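Local structure of probable thiamine pyrophosphokinase (Staphylococcus saprophyticus, 3L8M) at residues Leu36-Phe49 and Arg57-Tyr69. The protein probably transfers a pyrophosphate group from ATP to thiamine, forming thiamine diphosphate. Sequence-based numbering, arbitrary orientation.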
loop_
_atom_site.group_PDB
_atom_site.type_symbol
_atom_site.label_atom_id
_atom_site.label_comp_id
_atom_site.label_asym_id
_atom_site.label_seq_id
_atom_site.Cartn_x
_atom_site.Cartn_y
_atom_site.Cartn_z
ATOM N N LEU A 36 8.104 -16.788 4.311
ATOM C CA LEU A 36 8.721 -16.811 2.997
ATOM C C LEU A 36 8.134 -17.897 2.101
ATOM O O LEU A 36 7.829 -17.649 0.925
ATOM C CB LEU A 36 10.228 -17.012 3.154
ATOM C CG LEU A 36 10.955 -15.869 3.877
ATOM C CD1 LEU A 36 12.370 -16.299 4.247
ATOM C CD2 LEU A 36 10.980 -14.631 2.978
ATOM N N GLU A 37 7.973 -19.099 2.655
ATOM C CA GLU A 37 7.421 -20.236 1.904
ATOM C C GLU A 37 6.039 -19.933 1.348
ATOM O O GLU A 37 5.652 -20.445 0.296
ATOM C CB GLU A 37 7.362 -21.477 2.796
ATOM C CG GLU A 37 8.617 -22.325 2.722
ATOM C CD GLU A 37 8.851 -23.148 3.970
ATOM O OE1 GLU A 37 7.914 -23.828 4.446
ATOM O OE2 GLU A 37 9.992 -23.115 4.473
ATOM N N SER A 38 5.303 -19.099 2.073
ATOM C CA SER A 38 3.966 -18.669 1.684
ATOM C C SER A 38 4.081 -17.461 0.754
ATOM O O SER A 38 3.080 -16.847 0.394
ATOM C CB SER A 38 3.159 -18.274 2.920
ATOM O OG SER A 38 3.077 -19.359 3.828
ATOM N N GLY A 39 5.310 -17.113 0.389
ATOM C CA GLY A 39 5.528 -15.989 -0.506
ATOM C C GLY A 39 5.319 -14.642 0.147
ATOM O O GLY A 39 4.952 -13.676 -0.516
ATOM N N ILE A 40 5.534 -14.591 1.457
ATOM C CA ILE A 40 5.381 -13.369 2.212
ATOM C C ILE A 40 6.758 -12.869 2.650
ATOM O O ILE A 40 7.557 -13.633 3.200
ATOM C CB ILE A 40 4.486 -13.605 3.452
ATOM C CG1 ILE A 40 3.036 -13.831 3.006
ATOM C CG2 ILE A 40 4.560 -12.400 4.407
ATOM C CD1 ILE A 40 2.055 -14.025 4.174
ATOM N N THR A 41 7.045 -11.591 2.390
ATOM C CA THR A 41 8.326 -11.008 2.778
ATOM C C THR A 41 8.218 -10.350 4.151
ATOM O O THR A 41 7.513 -9.362 4.328
ATOM C CB THR A 41 8.805 -9.938 1.770
ATOM O OG1 THR A 41 8.953 -10.530 0.473
ATOM C CG2 THR A 41 10.152 -9.347 2.218
ATOM N N PRO A 42 8.920 -10.898 5.145
ATOM C CA PRO A 42 8.892 -10.346 6.500
ATOM C C PRO A 42 9.572 -8.971 6.547
ATOM O O PRO A 42 10.587 -8.767 5.899
ATOM C CB PRO A 42 9.678 -11.380 7.310
ATOM C CG PRO A 42 9.569 -12.639 6.490
ATOM C CD PRO A 42 9.715 -12.136 5.096
ATOM N N GLN A 43 8.990 -8.035 7.296
ATOM C CA GLN A 43 9.569 -6.709 7.470
ATOM C C GLN A 43 10.978 -6.928 8.061
ATOM O O GLN A 43 11.912 -6.178 7.784
ATOM C CB GLN A 43 8.731 -5.897 8.469
ATOM C CG GLN A 43 7.282 -5.654 8.059
ATOM C CD GLN A 43 7.178 -4.786 6.819
ATOM O OE1 GLN A 43 7.857 -3.759 6.711
ATOM N NE2 GLN A 43 6.327 -5.185 5.879
ATOM N N PHE A 44 11.100 -7.960 8.896
ATOM C CA PHE A 44 12.361 -8.334 9.529
ATOM C C PHE A 44 12.169 -9.611 10.339
ATOM O O PHE A 44 11.047 -9.980 10.668
ATOM C CB PHE A 44 12.896 -7.200 10.415
ATOM C CG PHE A 44 12.094 -6.939 11.657
ATOM C CD1 PHE A 44 12.229 -7.755 12.780
ATOM C CD2 PHE A 44 11.239 -5.842 11.725
ATOM C CE1 PHE A 44 11.541 -7.481 13.945
ATOM C CE2 PHE A 44 10.535 -5.559 12.895
ATOM C CZ PHE A 44 10.689 -6.384 14.011
ATOM N N ALA A 45 13.259 -10.291 10.655
ATOM C CA ALA A 45 13.163 -11.531 11.402
ATOM C C ALA A 45 14.262 -11.679 12.444
ATOM O O ALA A 45 15.366 -11.161 12.277
ATOM C CB ALA A 45 13.210 -12.707 10.439
ATOM N N VAL A 46 13.945 -12.396 13.519
ATOM C CA VAL A 46 14.887 -12.662 14.595
ATOM C C VAL A 46 14.960 -14.178 14.706
ATOM O O VAL A 46 13.947 -14.861 14.547
ATOM C CB VAL A 46 14.381 -12.109 15.945
ATOM C CG1 VAL A 46 15.421 -12.352 17.022
ATOM C CG2 VAL A 46 14.065 -10.628 15.831
ATOM N N GLY A 47 16.147 -14.712 14.965
ATOM C CA GLY A 47 16.267 -16.150 15.094
ATOM C C GLY A 47 17.341 -16.731 14.211
ATOM O O GLY A 47 17.709 -16.136 13.199
ATOM N N ASP A 48 17.832 -17.906 14.594
ATOM C CA ASP A 48 18.886 -18.597 13.860
ATOM C C ASP A 48 17.685 -19.191 13.122
ATOM O O ASP A 48 16.676 -19.516 13.754
ATOM C CB ASP A 48 19.280 -19.871 14.606
ATOM N N PHE A 49 17.811 -19.323 11.798
ATOM C CA PHE A 49 16.766 -19.854 10.906
ATOM C C PHE A 49 17.774 -20.603 10.014
ATOM O O PHE A 49 18.910 -20.161 9.825
ATOM C CB PHE A 49 16.159 -18.637 10.167
ATOM C CG PHE A 49 17.165 -17.774 9.449
ATOM C CD1 PHE A 49 17.651 -18.138 8.192
ATOM C CD2 PHE A 49 17.624 -16.593 10.026
ATOM C CE1 PHE A 49 18.581 -17.337 7.522
ATOM C CE2 PHE A 49 18.554 -15.784 9.365
ATOM C CZ PHE A 49 19.034 -16.158 8.111
ATOM N N ARG A 57 20.782 -17.455 2.382
ATOM C CA ARG A 57 21.240 -16.842 3.616
ATOM C C ARG A 57 21.686 -15.404 3.374
ATOM O O ARG A 57 21.435 -14.519 4.195
ATOM C CB ARG A 57 22.379 -17.663 4.209
ATOM C CG ARG A 57 22.826 -17.201 5.583
ATOM C CD ARG A 57 23.783 -18.205 6.198
ATOM N NE ARG A 57 23.163 -19.518 6.350
ATOM C CZ ARG A 57 22.140 -19.776 7.160
ATOM N NH1 ARG A 57 21.614 -18.809 7.902
ATOM N NH2 ARG A 57 21.645 -21.004 7.234
ATOM N N ASN A 58 22.342 -15.167 2.243
ATOM C CA ASN A 58 22.798 -13.821 1.903
ATOM C C ASN A 58 21.587 -12.901 1.808
ATOM O O ASN A 58 21.598 -11.775 2.325
ATOM C CB ASN A 58 23.528 -13.822 0.555
ATOM C CG ASN A 58 23.676 -12.424 -0.031
ATOM O OD1 ASN A 58 24.380 -11.577 0.522
ATOM N ND2 ASN A 58 23.004 -12.177 -1.153
ATOM N N PHE A 59 20.556 -13.405 1.131
ATOM C CA PHE A 59 19.306 -12.689 0.917
ATOM C C PHE A 59 18.622 -12.386 2.253
ATOM O O PHE A 59 18.418 -11.223 2.600
ATOM C CB PHE A 59 18.395 -13.528 0.006
ATOM C CG PHE A 59 16.985 -13.026 -0.074
ATOM C CD1 PHE A 59 16.715 -11.736 -0.519
ATOM C CD2 PHE A 59 15.927 -13.833 0.330
ATOM C CE1 PHE A 59 15.408 -11.257 -0.558
ATOM C CE2 PHE A 59 14.621 -13.365 0.294
ATOM C CZ PHE A 59 14.358 -12.076 -0.146
ATOM N N ILE A 60 18.290 -13.437 2.995
ATOM C CA ILE A 60 17.642 -13.319 4.300
ATOM C C ILE A 60 18.454 -12.488 5.297
ATOM O O ILE A 60 17.907 -11.649 6.009
ATOM C CB ILE A 60 17.411 -14.715 4.930
ATOM C CG1 ILE A 60 16.528 -15.566 4.014
ATOM C CG2 ILE A 60 16.765 -14.577 6.300
ATOM C CD1 ILE A 60 16.283 -16.978 4.534
ATOM N N GLN A 61 19.761 -12.729 5.347
ATOM C CA GLN A 61 20.643 -12.024 6.274
ATOM C C GLN A 61 21.190 -10.707 5.728
ATOM O O GLN A 61 22.369 -10.404 5.888
ATOM C CB GLN A 61 21.799 -12.949 6.683
ATOM C CG GLN A 61 22.840 -12.348 7.638
ATOM C CD GLN A 61 22.279 -11.976 9.004
ATOM O OE1 GLN A 61 22.038 -10.801 9.296
ATOM N NE2 GLN A 61 22.073 -12.981 9.851
ATOM N N GLN A 62 20.340 -9.926 5.077
ATOM C CA GLN A 62 20.757 -8.633 4.546
ATOM C C GLN A 62 19.544 -7.748 4.296
ATOM O O GLN A 62 19.658 -6.523 4.248
ATOM C CB GLN A 62 21.533 -8.790 3.242
ATOM C CG GLN A 62 20.664 -9.141 2.043
ATOM C CD GLN A 62 21.391 -8.973 0.719
ATOM O OE1 GLN A 62 20.857 -9.312 -0.341
ATOM N NE2 GLN A 62 22.612 -8.440 0.771
ATOM N N GLN A 63 18.380 -8.372 4.129
ATOM C CA GLN A 63 17.156 -7.621 3.888
ATOM C C GLN A 63 16.037 -8.007 4.839
ATOM O O GLN A 63 15.024 -7.313 4.914
ATOM C CB GLN A 63 16.689 -7.828 2.449
ATOM C CG GLN A 63 17.686 -7.348 1.408
ATOM C CD GLN A 63 17.168 -7.498 -0.007
ATOM O OE1 GLN A 63 16.831 -8.600 -0.445
ATOM N NE2 GLN A 63 17.104 -6.386 -0.734
ATOM N N ILE A 64 16.228 -9.098 5.578
ATOM C CA ILE A 64 15.204 -9.584 6.501
ATOM C C ILE A 64 15.703 -9.793 7.931
ATOM O O ILE A 64 15.102 -9.309 8.895
ATOM C CB ILE A 64 14.628 -10.927 6.004
ATOM C CG1 ILE A 64 14.148 -10.788 4.557
ATOM C CG2 ILE A 64 13.495 -11.367 6.900
ATOM C CD1 ILE A 64 13.860 -12.131 3.884
ATOM N N GLU A 65 16.802 -10.521 8.068
ATOM C CA GLU A 65 17.361 -10.814 9.383
ATOM C C GLU A 65 18.004 -9.615 10.093
ATOM O O GLU A 65 18.915 -8.989 9.567
ATOM C CB GLU A 65 18.387 -11.948 9.250
ATOM C CG GLU A 65 19.025 -12.413 10.564
ATOM C CD GLU A 65 18.053 -13.131 11.486
ATOM O OE1 GLU A 65 18.460 -13.505 12.608
ATOM O OE2 GLU A 65 16.885 -13.328 11.092
ATOM N N ILE A 66 17.505 -9.270 11.275
ATOM C CA ILE A 66 18.127 -8.195 12.033
ATOM C C ILE A 66 18.811 -8.893 13.213
ATOM O O ILE A 66 18.507 -10.059 13.509
ATOM C CB ILE A 66 17.108 -7.099 12.504
ATOM C CG1 ILE A 66 16.206 -7.604 13.634
ATOM C CG2 ILE A 66 16.306 -6.613 11.312
ATOM C CD1 ILE A 66 15.308 -8.704 13.256
ATOM N N ASN A 67 19.746 -8.205 13.863
ATOM C CA ASN A 67 20.500 -8.784 14.969
ATOM C C ASN A 67 20.544 -7.893 16.218
ATOM O O ASN A 67 21.599 -7.377 16.591
ATOM C CB ASN A 67 21.929 -9.084 14.499
ATOM C CG ASN A 67 21.982 -10.138 13.397
ATOM O OD1 ASN A 67 21.760 -11.323 13.641
ATOM N ND2 ASN A 67 22.270 -9.705 12.177
ATOM N N PRO A 68 19.396 -7.709 16.887
ATOM C CA PRO A 68 19.386 -6.865 18.085
ATOM C C PRO A 68 20.361 -7.373 19.136
ATOM O O PRO A 68 20.457 -8.575 19.379
ATOM C CB PRO A 68 17.928 -6.932 18.546
ATOM C CG PRO A 68 17.455 -8.272 18.020
ATOM C CD PRO A 68 18.072 -8.311 16.648
ATOM N N TYR A 69 21.090 -6.448 19.749
ATOM C CA TYR A 69 22.072 -6.785 20.777
ATOM C C TYR A 69 21.383 -7.136 22.109
ATOM O O TYR A 69 20.476 -6.428 22.560
ATOM C CB TYR A 69 23.041 -5.601 20.937
ATOM C CG TYR A 69 24.205 -5.824 21.876
ATOM C CD1 TYR A 69 24.113 -5.478 23.224
ATOM C CD2 TYR A 69 25.407 -6.363 21.413
ATOM C CE1 TYR A 69 25.189 -5.661 24.090
ATOM C CE2 TYR A 69 26.491 -6.554 22.272
ATOM C CZ TYR A 69 26.375 -6.198 23.610
ATOM O OH TYR A 69 27.433 -6.382 24.471
HETATM O O HOH W 1 12.128 -6.892 4.748
HETATM O O HOH W 2 18.439 -12.489 15.148
#
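Ala45 and Glu65 form a single beta bridge. Ala45 N donates to Ile64 O at 2.7 Å, a bent bond (142°) that meets the acceptor from above its carbonyl plane, and Ile66 N appears to return one to Ala45 O, whose position is less certain. Phe44 CA adds a C-H...O contact to the same Ile64 O.

Apolar packing flanks the bridge. Ile64 CG2 rests on Ala45 CB and on Pro42 CB, while its CD1 meets Leu36 CD2 tip to tip at 3.9 Å. Phe49, with CG held between its backbone N and carbonyl carbon (chi1 54°), turns its ring back toward helix 54-63. Ile60 CG2 lies over one face in a CH-pi contact, 3.7 Å from the ring centroid, and Arg57 NH1 approaches Phe49 CE1 obliquely at 3.4 Å.

The Glu65 carboxylate takes the edge of that ring, its plane 61° from the ring's. The Glu65 chain bends at chi2, and OE1 comes within 2.8 Å of Gly47 O, two acceptors that are not hydrogen-bonded. One water ties Glu65 OE1 and Ile66 O to Gly47 N; another lies between Pro42 O and Gln63 O and can donate to either.

Strand 44-46, paired through Phe44 and Val46 with strand 24-28, is the outermost parallel strand of the mixed sheet in this chain. The bridge is parallel and helix 54-63 lies between its partners, as in a beta-alpha-beta crossover, though with a single bridge only, at the sheet edge of the alpha/beta catalytic domain.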